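Local coordinates for cellulosomal scaffoldin anchoring protein C (Acetivibrio cellulolyticus, PDB 4UYP) that tethers bacterial cellulosomes to the cell surface, its third cohesin domain, described here, binding the dockerin of the adaptor scaffoldin ScaB, at residues 7-12 and 137-142; 38-43 and 71-76; 47-52 and 95-100; 61-66 and 76-81. All coordinates share one frame; numbering follows the deposited sequence.

The four contacts are strand pairings within one cohesin domain, a nine-stranded beta sandwich of jelly-roll topology. Contact 1 joins the first and last strands, so the other three lie between its segments in sequence. Contact 2 (strands 33-39 and 72-78) and contact 4 (72-78 and 62-67) share Thr76, with centres about 17 Å apart, and build the face that binds the dockerin. Contact 3 pairs 45-52 with 91-100; with contact 1 it holds the opposite layer and closes the domain. Its centre is about 10 Å from that of contact 2, and the two pack together through the interior. Contacts 1 and 4 lie farthest apart, about 27 Å between centres.

Contact 1 (7-12 and 137-142); sequences GSTSGK and GKIEVI
The flat groups that meet here are peptide units, and they carry most of the hydrogen bonds. Lys138 O and Glu140 O receive their donors nearly along the C=O axis, Thr9 O receives one in the carbonyl plane, and Gly11 O is approached from above its plane. This is the parallel pairing of the first and last strands by which the cohesin jelly roll is completed; the strand axes run 22° apart. Thr9 gives its N-H to Lys138 O (3.0 Å) and takes that of Glu140, gripping the residues on both sides of Ile139. Gly11 does the same around Val141, bonding Glu140 O and Ile142 N.

One face carries Thr9, Ile139 and Val141. Thr9 CG2 lies alongside Ile139 CG1 at 4.1 Å, and both side chains also pack on Val17 and Val19 of strand 16-24. The other face carries Ser10 and Glu140, polar residues suited to a less buried surface.

At the start of the pairing, a side chain replaces the backbone. Ser8 OG, anti to its carbonyl carbon (chi1 -70°), accepts from Lys138 N at 3.0 Å along a fairly straight N-H (160°), whereas Gly7 O is buried without a partner. Gly137 suits this spot because a CB would collide with Gly7 O. Just before both segments lie Asp5, Ile6, Asn135 and Asp136, at which calcium has been seen in this protein, though none is bound to this chain. At the far end, Ile142 CG1 takes the crowded position between N and carbonyl carbon, 3.6 Å from Gly11 O, which leaves CD1 3.7 Å from Ser10 OG.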
loop_
_atom_site.group_PDB
_atom_site.type_symbol
_atom_site.label_atom_id
_atom_site.label_comp_id
_atom_site.label_asym_id
_atom_site.label_seq_id
_atom_site.Cartn_x
_atom_site.Cartn_y
_atom_site.Cartn_z
ATOM N N GLY C 7 10.837 1.441 -12.540
ATOM C CA GLY C 7 12.134 2.057 -12.825
ATOM C C GLY C 7 12.443 3.179 -11.833
ATOM O O GLY C 7 11.534 3.800 -11.255
ATOM N N SER C 8 13.707 3.386 -11.623
ATOM C CA SER C 8 14.158 4.503 -10.830
ATOM C C SER C 8 14.571 5.659 -11.751
ATOM O O SER C 8 14.896 5.516 -12.949
ATOM C CB SER C 8 15.421 4.079 -10.080
ATOM O OG SER C 8 14.996 3.087 -9.047
ATOM N N THR C 9 14.506 6.871 -11.174
ATOM C CA THR C 9 14.890 8.058 -11.880
ATOM C C THR C 9 15.284 9.155 -10.958
ATOM O O THR C 9 15.403 8.926 -9.755
ATOM C CB THR C 9 13.697 8.461 -12.825
ATOM O OG1 THR C 9 14.103 9.420 -13.751
ATOM C CG2 THR C 9 12.469 8.986 -12.112
ATOM N N SER C 10 15.527 10.335 -11.493
ATOM C CA SER C 10 15.970 11.469 -10.701
ATOM C C SER C 10 15.494 12.741 -11.352
ATOM O O SER C 10 15.263 12.807 -12.547
ATOM C CB SER C 10 17.485 11.439 -10.534
ATOM O OG SER C 10 18.114 11.513 -11.783
ATOM N N GLY C 11 15.360 13.786 -10.531
ATOM C CA GLY C 11 14.985 15.123 -11.086
ATOM C C GLY C 11 15.102 16.150 -10.001
ATOM O O GLY C 11 15.331 15.833 -8.803
ATOM N N LYS C 12 14.908 17.402 -10.455
ATOM C CA LYS C 12 14.986 18.563 -9.590
ATOM C C LYS C 12 13.691 18.757 -8.780
ATOM O O LYS C 12 12.573 18.329 -9.246
ATOM C CB LYS C 12 15.176 19.796 -10.482
ATOM C CG LYS C 12 16.559 19.864 -11.170
ATOM C CD LYS C 12 16.823 21.169 -11.971
ATOM C CE LYS C 12 15.972 21.154 -13.268
ATOM N NZ LYS C 12 15.832 22.197 -14.401
ATOM N N GLY C 137 11.059 0.941 -7.322
ATOM C CA GLY C 137 11.891 2.047 -7.854
ATOM C C GLY C 137 12.060 3.113 -6.800
ATOM O O GLY C 137 11.339 3.199 -5.801
ATOM N N LYS C 138 13.012 4.002 -7.060
ATOM C CA LYS C 138 13.201 5.163 -6.210
ATOM C C LYS C 138 13.344 6.403 -7.137
ATOM O O LYS C 138 13.836 6.314 -8.278
ATOM C CB LYS C 138 14.526 5.067 -5.425
ATOM C CG LYS C 138 14.523 3.922 -4.413
ATOM C CD LYS C 138 15.941 3.838 -3.842
ATOM C CE LYS C 138 16.366 2.522 -3.331
ATOM N NZ LYS C 138 15.996 1.392 -4.103
ATOM N N ILE C 139 12.869 7.532 -6.644
ATOM C CA ILE C 139 13.160 8.829 -7.299
ATOM C C ILE C 139 14.127 9.572 -6.397
ATOM O O ILE C 139 13.880 9.755 -5.177
ATOM C CB ILE C 139 11.879 9.668 -7.412
ATOM C CG1 ILE C 139 10.876 8.985 -8.347
ATOM C CG2 ILE C 139 12.205 11.123 -7.916
ATOM C CD1 ILE C 139 9.468 9.615 -8.195
ATOM N N GLU C 140 15.300 9.927 -6.959
ATOM C CA GLU C 140 16.272 10.742 -6.217
ATOM C C GLU C 140 16.198 12.212 -6.609
ATOM O O GLU C 140 16.185 12.525 -7.794
ATOM C CB GLU C 140 17.717 10.172 -6.507
ATOM C CG GLU C 140 18.784 11.069 -5.777
ATOM C CD GLU C 140 20.163 10.415 -5.673
ATOM O OE1 GLU C 140 20.359 9.300 -6.191
ATOM O OE2 GLU C 140 21.010 11.050 -5.045
ATOM N N VAL C 141 16.098 13.092 -5.594
ATOM C CA VAL C 141 16.078 14.548 -5.873
ATOM C C VAL C 141 17.520 15.063 -6.099
ATOM O O VAL C 141 18.371 14.846 -5.223
ATOM C CB VAL C 141 15.386 15.283 -4.742
ATOM C CG1 VAL C 141 15.333 16.756 -5.128
ATOM C CG2 VAL C 141 13.992 14.713 -4.559
ATOM N N ILE C 142 17.726 15.628 -7.263
ATOM C CA ILE C 142 19.074 16.120 -7.611
ATOM C C ILE C 142 19.061 17.619 -7.792
ATOM O O ILE C 142 18.022 18.272 -7.881
ATOM C CB ILE C 142 19.638 15.373 -8.816
ATOM C CG1 ILE C 142 18.727 15.515 -10.046
ATOM C CG2 ILE C 142 19.905 13.912 -8.486
ATOM C CD1 ILE C 142 19.369 15.013 -11.361
#

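Contact 2 (38-43 and 71-76); sequences TNFDPQ and GFASMT
Packing is tightest around Gly71, which lies flat against the ring of Phe40. Its CA sits 3.8 Å from the ring centroid and only 15° off the normal, a CH-pi contact over the face. Phe40 holds its ring there with CG in the crowded position between backbone N and carbonyl carbon (chi1 54°). The Gly71 carbonyl is gripped twice: Phe40 N and Asn39 ND2 both donate to Gly71 O at 3.0 Å, each from above the carbonyl plane. The Asn39 amide is steadied elsewhere too, since its OD1 accepts from Asn115.

Glycine suits position 71: its left-handed backbone would jam a CB against the preceding carbonyl O, and a CB would also strike Phe40 O. Together with Phe72, it faces Asn67 in a G1 beta bulge, where strand 72-78 begins. On its other edge, toward strand 33-39, the strand pairs regularly: Thr38 N donates to Ala73 O (2.8 Å) and Ala73 N to Thr38 O (2.9 Å), both nearly along the C=O axis. The small Ala73 CB leaves room for Thr38 OG1 at 3.5 Å. This strand belongs to the dockerin-binding side of the cohesin; Ser74 OG bonds Leu26 O of the adaptor protein B chain.

The partly exposed side is looser. Pro42 merely brushes the glycine, CB to Gly71 N at 4.0 Å, while Asp41 turns away and uses OD1 to accept from Gln43 N in an Asx turn.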
loop_
_atom_site.group_PDB
_atom_site.type_symbol
_atom_site.label_atom_id
_atom_site.label_comp_id
_atom_site.label_asym_id
_atom_site.label_seq_id
_atom_site.Cartn_x
_atom_site.Cartn_y
_atom_site.Cartn_z
ATOM N N THR C 38 0.811 1.167 -7.171
ATOM C CA THR C 38 2.063 1.739 -6.571
ATOM C C THR C 38 1.657 2.701 -5.496
ATOM O O THR C 38 0.750 3.522 -5.672
ATOM C CB THR C 38 2.890 2.614 -7.583
ATOM O OG1 THR C 38 2.119 3.691 -8.068
ATOM C CG2 THR C 38 3.358 1.710 -8.789
ATOM N N ASN C 39 2.376 2.695 -4.348
ATOM C CA ASN C 39 2.268 3.807 -3.400
ATOM C C ASN C 39 3.498 4.730 -3.449
ATOM O O ASN C 39 4.553 4.343 -3.901
ATOM C CB ASN C 39 2.144 3.211 -1.954
ATOM C CG ASN C 39 0.772 2.487 -1.774
ATOM O OD1 ASN C 39 0.758 1.224 -1.850
ATOM N ND2 ASN C 39 -0.284 3.213 -1.608
ATOM N N PHE C 40 3.188 5.862 -2.884
ATOM C CA PHE C 40 4.220 6.928 -2.776
ATOM C C PHE C 40 3.790 7.875 -1.669
ATOM O O PHE C 40 2.624 7.960 -1.278
ATOM C CB PHE C 40 4.334 7.730 -4.106
ATOM C CG PHE C 40 2.999 8.315 -4.598
ATOM C CD1 PHE C 40 2.141 7.492 -5.448
ATOM C CD2 PHE C 40 2.538 9.651 -4.256
ATOM C CE1 PHE C 40 0.929 8.034 -5.929
ATOM C CE2 PHE C 40 1.338 10.153 -4.747
ATOM C CZ PHE C 40 0.516 9.329 -5.586
ATOM N N ASP C 41 4.791 8.604 -1.118
ATOM C CA ASP C 41 4.507 9.646 -0.165
ATOM C C ASP C 41 3.961 10.881 -0.739
ATOM O O ASP C 41 4.660 11.495 -1.565
ATOM C CB ASP C 41 5.815 9.947 0.685
ATOM C CG ASP C 41 5.562 11.044 1.701
ATOM O OD1 ASP C 41 4.730 11.936 1.572
ATOM O OD2 ASP C 41 6.551 11.150 2.532
ATOM N N PRO C 42 2.647 11.239 -0.602
ATOM C CA PRO C 42 2.040 12.261 -1.377
ATOM C C PRO C 42 2.464 13.700 -1.097
ATOM O O PRO C 42 2.073 14.596 -1.826
ATOM C CB PRO C 42 0.503 12.019 -1.127
ATOM C CG PRO C 42 0.550 11.502 0.250
ATOM C CD PRO C 42 1.689 10.630 0.386
ATOM N N GLN C 43 3.257 13.831 -0.022
ATOM C CA GLN C 43 3.850 15.204 0.165
ATOM C C GLN C 43 5.208 15.328 -0.386
ATOM O O GLN C 43 5.831 16.362 -0.319
ATOM C CB GLN C 43 3.777 15.776 1.551
ATOM C CG GLN C 43 2.323 16.063 2.047
ATOM C CD GLN C 43 1.670 17.153 1.284
ATOM O OE1 GLN C 43 2.363 18.067 0.821
ATOM N NE2 GLN C 43 0.398 17.139 1.213
ATOM N N GLY C 71 -1.896 8.869 -1.762
ATOM C CA GLY C 71 -0.576 8.271 -2.124
ATOM C C GLY C 71 -0.606 6.912 -2.849
ATOM O O GLY C 71 0.167 6.022 -2.586
ATOM N N PHE C 72 -1.588 6.818 -3.829
ATOM C CA PHE C 72 -1.452 5.590 -4.654
ATOM C C PHE C 72 -1.911 5.902 -6.087
ATOM O O PHE C 72 -2.617 6.822 -6.385
ATOM C CB PHE C 72 -2.247 4.369 -4.101
ATOM C CG PHE C 72 -3.752 4.594 -4.097
ATOM C CD1 PHE C 72 -4.574 4.254 -5.230
ATOM C CD2 PHE C 72 -4.436 5.094 -2.975
ATOM C CE1 PHE C 72 -5.968 4.465 -5.173
ATOM C CE2 PHE C 72 -5.836 5.254 -2.955
ATOM C CZ PHE C 72 -6.631 4.990 -4.069
ATOM N N ALA C 73 -1.401 5.023 -6.929
ATOM C CA ALA C 73 -1.755 4.967 -8.363
ATOM C C ALA C 73 -2.034 3.535 -8.700
ATOM O O ALA C 73 -1.242 2.655 -8.416
ATOM C CB ALA C 73 -0.639 5.511 -9.245
ATOM N N SER C 74 -3.130 3.327 -9.437
ATOM C CA SER C 74 -3.614 1.955 -9.796
ATOM C C SER C 74 -3.844 1.884 -11.282
ATOM O O SER C 74 -4.324 2.835 -11.886
ATOM C CB SER C 74 -4.950 1.596 -9.153
ATOM O OG SER C 74 -4.859 1.698 -7.713
ATOM N N MET C 75 -3.512 0.748 -11.827
ATOM C CA MET C 75 -3.647 0.456 -13.280
ATOM C C MET C 75 -4.334 -0.914 -13.402
ATOM O O MET C 75 -3.921 -1.837 -12.686
ATOM C CB MET C 75 -2.229 0.444 -13.936
ATOM C CG MET C 75 -1.697 1.890 -14.162
ATOM S SD MET C 75 0.016 2.042 -13.544
ATOM C CE MET C 75 -0.159 2.071 -11.729
ATOM N N THR C 76 -5.257 -1.040 -14.339
ATOM C CA THR C 76 -5.773 -2.404 -14.666
ATOM C C THR C 76 -5.681 -2.658 -16.138
ATOM O O THR C 76 -5.788 -1.757 -16.981
ATOM C CB THR C 76 -7.240 -2.661 -14.262
ATOM O OG1 THR C 76 -8.135 -1.686 -14.852
ATOM C CG2 THR C 76 -7.352 -2.516 -12.724
#

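Contact 3 (47-52 and 95-100); sequences VASIDA and TINFKV
Three torsions gather the polar groups of one face around a single amide. Asn97 places CG anti to its carbonyl carbon (chi1 -54°), Asp51 does likewise (chi1 -62°), and Ser49 sets OG in the crowded position between backbone N and carbonyl carbon (chi1 53°). Asn97 ND2 thereby donates to Ser49 OG at 2.9 Å and to Asp51 OD2 at 3.0 Å. Both acceptors lie in the amide plane, although the aspartate oxygen is met from above its own carboxylate plane. Asn97 OD1 is bonded to Ser18 of the neighbouring strand 16-24, so the amide is held at both ends; asparagine, donor and acceptor at once, suits a position that links three adjacent strands.

The backbone is equally well knitted, with one irregularity. Ala48 and Ser49 both face Asn97, making a classic beta bulge in strand 45-52, an outermost strand of the cohesin sandwich. Asn97 O takes a good bond from Ala48 N (2.8 Å) and a weak one from Ser49 N. The ladder then becomes regular: Asn97 N donates to Ser49 O, and Asp51 and Thr95 exchange N-H and C=O.

The opposite face turns inward and is apolar. Val47 CG2 touches both Phe98 CE1 (3.8 Å) and Ile96 CG2 (3.9 Å), apolar side chains suited to the interior; Val47 and Phe98 also pack on Phe40 of the other layer. The same Ile96 CG2 sits over one face of the Phe98 ring, near its rim. At the Thr95 end, water 1 donates to Asp51 O at 3.0 Å and is hydrogen-bonded to Thr95 OG1 at 2.7 Å.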
loop_
_atom_site.group_PDB
_atom_site.type_symbol
_atom_site.label_atom_id
_atom_site.label_comp_id
_atom_site.label_asym_id
_atom_site.label_seq_id
_atom_site.Cartn_x
_atom_site.Cartn_y
_atom_site.Cartn_z
ATOM N N VAL C 47 1.025 12.374 -8.677
ATOM C CA VAL C 47 0.921 11.932 -10.079
ATOM C C VAL C 47 0.372 13.047 -10.975
ATOM O O VAL C 47 -0.709 13.608 -10.705
ATOM C CB VAL C 47 -0.007 10.710 -10.203
ATOM C CG1 VAL C 47 -0.176 10.259 -11.671
ATOM C CG2 VAL C 47 0.537 9.535 -9.384
ATOM N N ALA C 48 1.126 13.422 -11.988
ATOM C CA ALA C 48 0.681 14.366 -13.013
ATOM C C ALA C 48 -0.150 13.655 -14.063
ATOM O O ALA C 48 -1.177 14.196 -14.568
ATOM C CB ALA C 48 1.884 15.082 -13.667
ATOM N N SER C 49 0.269 12.442 -14.455
ATOM C CA SER C 49 -0.459 11.683 -15.499
ATOM C C SER C 49 0.117 10.278 -15.526
ATOM O O SER C 49 1.242 10.007 -15.004
ATOM C CB SER C 49 -0.305 12.249 -16.904
ATOM O OG SER C 49 1.074 12.404 -17.257
ATOM N N ILE C 50 -0.640 9.302 -16.059
ATOM C CA ILE C 50 -0.155 7.939 -16.296
ATOM C C ILE C 50 -0.305 7.655 -17.776
ATOM O O ILE C 50 -1.427 7.865 -18.295
ATOM C CB ILE C 50 -0.980 6.942 -15.454
ATOM C CG1 ILE C 50 -0.762 7.247 -13.974
ATOM C CG2 ILE C 50 -0.483 5.493 -15.762
ATOM C CD1 ILE C 50 -1.633 6.373 -13.082
ATOM N N ASP C 51 0.705 7.150 -18.456
ATOM C CA ASP C 51 0.636 6.873 -19.889
ATOM C C ASP C 51 0.778 5.366 -20.101
ATOM O O ASP C 51 1.816 4.780 -19.755
ATOM C CB ASP C 51 1.779 7.540 -20.611
ATOM C CG ASP C 51 1.780 9.068 -20.508
ATOM O OD1 ASP C 51 0.665 9.676 -20.395
ATOM O OD2 ASP C 51 2.834 9.720 -20.590
ATOM N N ALA C 52 -0.203 4.812 -20.793
ATOM C CA ALA C 52 -0.021 3.392 -21.221
ATOM C C ALA C 52 1.191 3.223 -22.075
ATOM O O ALA C 52 1.502 4.092 -22.915
ATOM C CB ALA C 52 -1.262 2.990 -22.036
ATOM N N THR C 95 3.777 4.167 -17.803
ATOM C CA THR C 95 4.747 5.086 -17.204
ATOM C C THR C 95 3.987 6.076 -16.357
ATOM O O THR C 95 3.000 6.652 -16.818
ATOM C CB THR C 95 5.526 5.801 -18.275
ATOM O OG1 THR C 95 6.213 4.817 -19.091
ATOM C CG2 THR C 95 6.617 6.739 -17.680
ATOM N N ILE C 96 4.452 6.267 -15.141
ATOM C CA ILE C 96 3.792 7.247 -14.237
ATOM C C ILE C 96 4.617 8.546 -14.279
ATOM O O ILE C 96 5.860 8.448 -14.054
ATOM C CB ILE C 96 3.701 6.765 -12.816
ATOM C CG1 ILE C 96 2.908 5.446 -12.789
ATOM C CG2 ILE C 96 2.986 7.806 -11.927
ATOM C CD1 ILE C 96 3.065 4.773 -11.443
ATOM N N ASN C 97 4.030 9.675 -14.656
ATOM C CA ASN C 97 4.742 10.958 -14.566
ATOM C C ASN C 97 4.462 11.627 -13.261
ATOM O O ASN C 97 3.299 11.958 -13.003
ATOM C CB ASN C 97 4.296 11.783 -15.748
ATOM C CG ASN C 97 4.502 11.033 -17.077
ATOM O OD1 ASN C 97 5.631 10.627 -17.367
ATOM N ND2 ASN C 97 3.440 10.895 -17.850
ATOM N N PHE C 98 5.493 11.732 -12.442
ATOM C CA PHE C 98 5.337 12.258 -11.073
ATOM C C PHE C 98 5.876 13.697 -10.962
ATOM O O PHE C 98 6.976 13.994 -11.474
ATOM C CB PHE C 98 6.202 11.476 -10.093
ATOM C CG PHE C 98 5.641 10.127 -9.670
ATOM C CD1 PHE C 98 4.600 10.096 -8.759
ATOM C CD2 PHE C 98 6.108 8.956 -10.181
ATOM C CE1 PHE C 98 4.099 8.879 -8.273
ATOM C CE2 PHE C 98 5.595 7.693 -9.677
ATOM C CZ PHE C 98 4.620 7.698 -8.746
ATOM N N LYS C 99 5.080 14.577 -10.412
ATOM C CA LYS C 99 5.577 15.915 -10.007
ATOM C C LYS C 99 6.294 15.822 -8.661
ATOM O O LYS C 99 5.715 15.411 -7.667
ATOM C CB LYS C 99 4.302 16.864 -9.893
ATOM C CG LYS C 99 4.578 18.156 -9.131
ATOM C CD LYS C 99 5.446 19.001 -9.969
ATOM C CE LYS C 99 5.538 20.440 -9.342
ATOM N NZ LYS C 99 5.912 20.440 -7.967
ATOM N N VAL C 100 7.591 16.199 -8.679
ATOM C CA VAL C 100 8.394 16.297 -7.469
ATOM C C VAL C 100 8.013 17.632 -6.751
ATOM O O VAL C 100 8.085 18.691 -7.394
ATOM C CB VAL C 100 9.887 16.297 -7.812
ATOM C CG1 VAL C 100 10.700 16.415 -6.527
ATOM C CG2 VAL C 100 10.231 14.983 -8.555
HETATM O O HOH W 1 4.461 4.207 -21.009
#

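Contact 4 (61-66 and 76-81); sequences DFTTYY and TFEAPV. With SO4 (sulfate ion), chain R.
Asp61 loses the most surface in this contact. Its carbonyl O accepts from Glu78 N at 2.9 Å, in the carbonyl plane, and its CB lies 3.6 Å from Phe77 CE1. The two side chains run side by side, the carboxylate turned almost perpendicular to the ring (85°). Asp61 OD1 forms a salt bridge with Arg85 and is hydrogen-bonded to water 3 (2.8 Å), which also bonds Glu78 O and so bridges the two segments; this buried charge is well provided for.

Thr76 comes next, paired with Thr63. Their backbones exchange two hydrogen bonds, Thr63 N to Thr76 O (3.0 Å) and Thr76 N to Thr63 O (2.8 Å). The beta-branched side chains, well suited to extended strands, point the same way, with Thr76 OG1 3.3 Å from Thr63 CB. Water 2 is hydrogen-bonded to both hydroxyls, to Asp61 O and to Glu78 OE1 (2.7 Å); that carboxylate is itself salt-bridged to Arg22 of the adaptor protein B chain.

Farther along, Thr64 N donates to O3 of a sulfate, probably from the crystallisation liquor. The pairing is the open end of the beta hairpin 62-67/72-78, on the cohesin face that binds the dockerin.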
loop_
_atom_site.group_PDB
_atom_site.type_symbol
_atom_site.label_atom_id
_atom_site.label_comp_id
_atom_site.label_asym_id
_atom_site.label_seq_id
_atom_site.Cartn_x
_atom_site.Cartn_y
_atom_site.Cartn_z
ATOM N N ASP C 61 -8.840 -1.561 -23.107
ATOM C CA ASP C 61 -8.460 -2.649 -22.187
ATOM C C ASP C 61 -7.777 -2.126 -20.926
ATOM O O ASP C 61 -7.504 -2.900 -19.968
ATOM C CB ASP C 61 -7.495 -3.620 -22.894
ATOM C CG ASP C 61 -8.056 -4.146 -24.228
ATOM O OD1 ASP C 61 -9.274 -4.195 -24.355
ATOM O OD2 ASP C 61 -7.210 -4.530 -25.027
ATOM N N PHE C 62 -7.435 -0.853 -20.865
ATOM C CA PHE C 62 -6.547 -0.280 -19.827
ATOM C C PHE C 62 -7.216 0.878 -19.114
ATOM O O PHE C 62 -7.819 1.724 -19.698
ATOM C CB PHE C 62 -5.305 0.272 -20.572
ATOM C CG PHE C 62 -4.243 0.883 -19.673
ATOM C CD1 PHE C 62 -3.384 0.061 -18.918
ATOM C CD2 PHE C 62 -4.054 2.263 -19.695
ATOM C CE1 PHE C 62 -2.391 0.618 -18.172
ATOM C CE2 PHE C 62 -3.047 2.816 -18.952
ATOM C CZ PHE C 62 -2.203 2.023 -18.185
ATOM N N THR C 63 -7.212 0.789 -17.784
ATOM C CA THR C 63 -7.878 1.770 -16.936
ATOM C C THR C 63 -6.919 2.224 -15.866
ATOM O O THR C 63 -6.150 1.397 -15.304
ATOM C CB THR C 63 -9.112 1.195 -16.207
ATOM O OG1 THR C 63 -9.902 0.535 -17.232
ATOM C CG2 THR C 63 -9.939 2.322 -15.634
ATOM N N THR C 64 -6.919 3.521 -15.513
ATOM C CA THR C 64 -6.015 4.012 -14.455
ATOM C C THR C 64 -6.799 4.939 -13.514
ATOM O O THR C 64 -7.824 5.488 -13.854
ATOM C CB THR C 64 -4.810 4.732 -15.034
ATOM O OG1 THR C 64 -5.229 6.056 -15.522
ATOM C CG2 THR C 64 -4.085 4.020 -16.128
ATOM N N TYR C 65 -6.206 5.058 -12.338
ATOM C CA TYR C 65 -6.798 5.904 -11.306
ATOM C C TYR C 65 -5.665 6.283 -10.387
ATOM O O TYR C 65 -4.864 5.460 -10.039
ATOM C CB TYR C 65 -7.903 5.227 -10.528
ATOM C CG TYR C 65 -8.438 6.125 -9.416
ATOM C CD1 TYR C 65 -9.234 7.247 -9.723
ATOM C CD2 TYR C 65 -8.170 5.803 -8.118
ATOM C CE1 TYR C 65 -9.670 8.053 -8.609
ATOM C CE2 TYR C 65 -8.545 6.597 -7.055
ATOM C CZ TYR C 65 -9.317 7.648 -7.328
ATOM O OH TYR C 65 -9.685 8.501 -6.248
ATOM N N TYR C 66 -5.670 7.504 -9.860
ATOM C CA TYR C 66 -4.702 7.816 -8.826
ATOM C C TYR C 66 -5.376 8.735 -7.805
ATOM O O TYR C 66 -6.297 9.450 -8.132
ATOM C CB TYR C 66 -3.438 8.464 -9.428
ATOM C CG TYR C 66 -3.659 9.590 -10.348
ATOM C CD1 TYR C 66 -3.768 10.862 -9.852
ATOM C CD2 TYR C 66 -3.709 9.429 -11.787
ATOM C CE1 TYR C 66 -3.959 11.963 -10.667
ATOM C CE2 TYR C 66 -3.868 10.593 -12.607
ATOM C CZ TYR C 66 -4.035 11.821 -12.084
ATOM O OH TYR C 66 -4.268 12.957 -12.864
ATOM N N THR C 76 -5.257 -1.040 -14.339
ATOM C CA THR C 76 -5.773 -2.404 -14.666
ATOM C C THR C 76 -5.681 -2.658 -16.138
ATOM O O THR C 76 -5.788 -1.757 -16.981
ATOM C CB THR C 76 -7.240 -2.661 -14.262
ATOM O OG1 THR C 76 -8.135 -1.686 -14.852
ATOM C CG2 THR C 76 -7.352 -2.516 -12.724
ATOM N N PHE C 77 -5.481 -3.946 -16.456
ATOM C CA PHE C 77 -5.604 -4.460 -17.840
ATOM C C PHE C 77 -6.607 -5.584 -17.838
ATOM O O PHE C 77 -6.601 -6.457 -16.941
ATOM C CB PHE C 77 -4.266 -5.019 -18.308
ATOM C CG PHE C 77 -4.330 -5.692 -19.662
ATOM C CD1 PHE C 77 -4.482 -4.948 -20.837
ATOM C CD2 PHE C 77 -4.290 -7.070 -19.749
ATOM C CE1 PHE C 77 -4.541 -5.554 -22.086
ATOM C CE2 PHE C 77 -4.364 -7.699 -20.998
ATOM C CZ PHE C 77 -4.490 -6.957 -22.151
ATOM N N GLU C 78 -7.563 -5.517 -18.778
ATOM C CA GLU C 78 -8.550 -6.601 -18.976
ATOM C C GLU C 78 -8.529 -6.910 -20.466
ATOM O O GLU C 78 -9.021 -6.044 -21.255
ATOM C CB GLU C 78 -9.896 -6.162 -18.518
ATOM C CG GLU C 78 -10.014 -5.772 -17.004
ATOM C CD GLU C 78 -11.177 -4.756 -16.754
ATOM O OE1 GLU C 78 -11.190 -3.651 -17.379
ATOM O OE2 GLU C 78 -12.004 -5.220 -15.907
ATOM N N ALA C 79 -7.974 -8.027 -20.885
ATOM C CA ALA C 79 -8.075 -8.385 -22.290
ATOM C C ALA C 79 -9.517 -8.562 -22.691
ATOM O O ALA C 79 -10.357 -8.876 -21.866
ATOM C CB ALA C 79 -7.355 -9.674 -22.496
ATOM N N PRO C 80 -9.800 -8.299 -23.950
ATOM C CA PRO C 80 -11.172 -8.604 -24.399
ATOM C C PRO C 80 -11.461 -10.113 -24.319
ATOM O O PRO C 80 -10.523 -10.934 -24.271
ATOM C CB PRO C 80 -11.126 -8.083 -25.879
ATOM C CG PRO C 80 -9.677 -8.291 -26.289
ATOM C CD PRO C 80 -8.926 -7.820 -25.024
ATOM N N VAL C 81 -12.763 -10.392 -24.416
ATOM C CA VAL C 81 -13.201 -11.783 -24.133
ATOM C C VAL C 81 -12.716 -12.786 -25.128
ATOM O O VAL C 81 -12.588 -13.984 -24.806
ATOM C CB VAL C 81 -14.709 -11.968 -24.021
ATOM C CG1 VAL C 81 -15.018 -13.299 -23.310
ATOM C CG2 VAL C 81 -15.298 -10.889 -23.214
HETATM S S SO4 R . -7.753 6.409 -17.922
HETATM O O1 SO4 R . -7.535 6.358 -19.483
HETATM O O2 SO4 R . -6.341 6.457 -17.347
HETATM O O3 SO4 R . -8.370 5.196 -17.445
HETATM O O4 SO4 R . -8.611 7.579 -17.164
HETATM O O HOH W 2 -8.953 -2.145 -17.507
HETATM O O HOH W 3 -11.226 -5.101 -22.632
#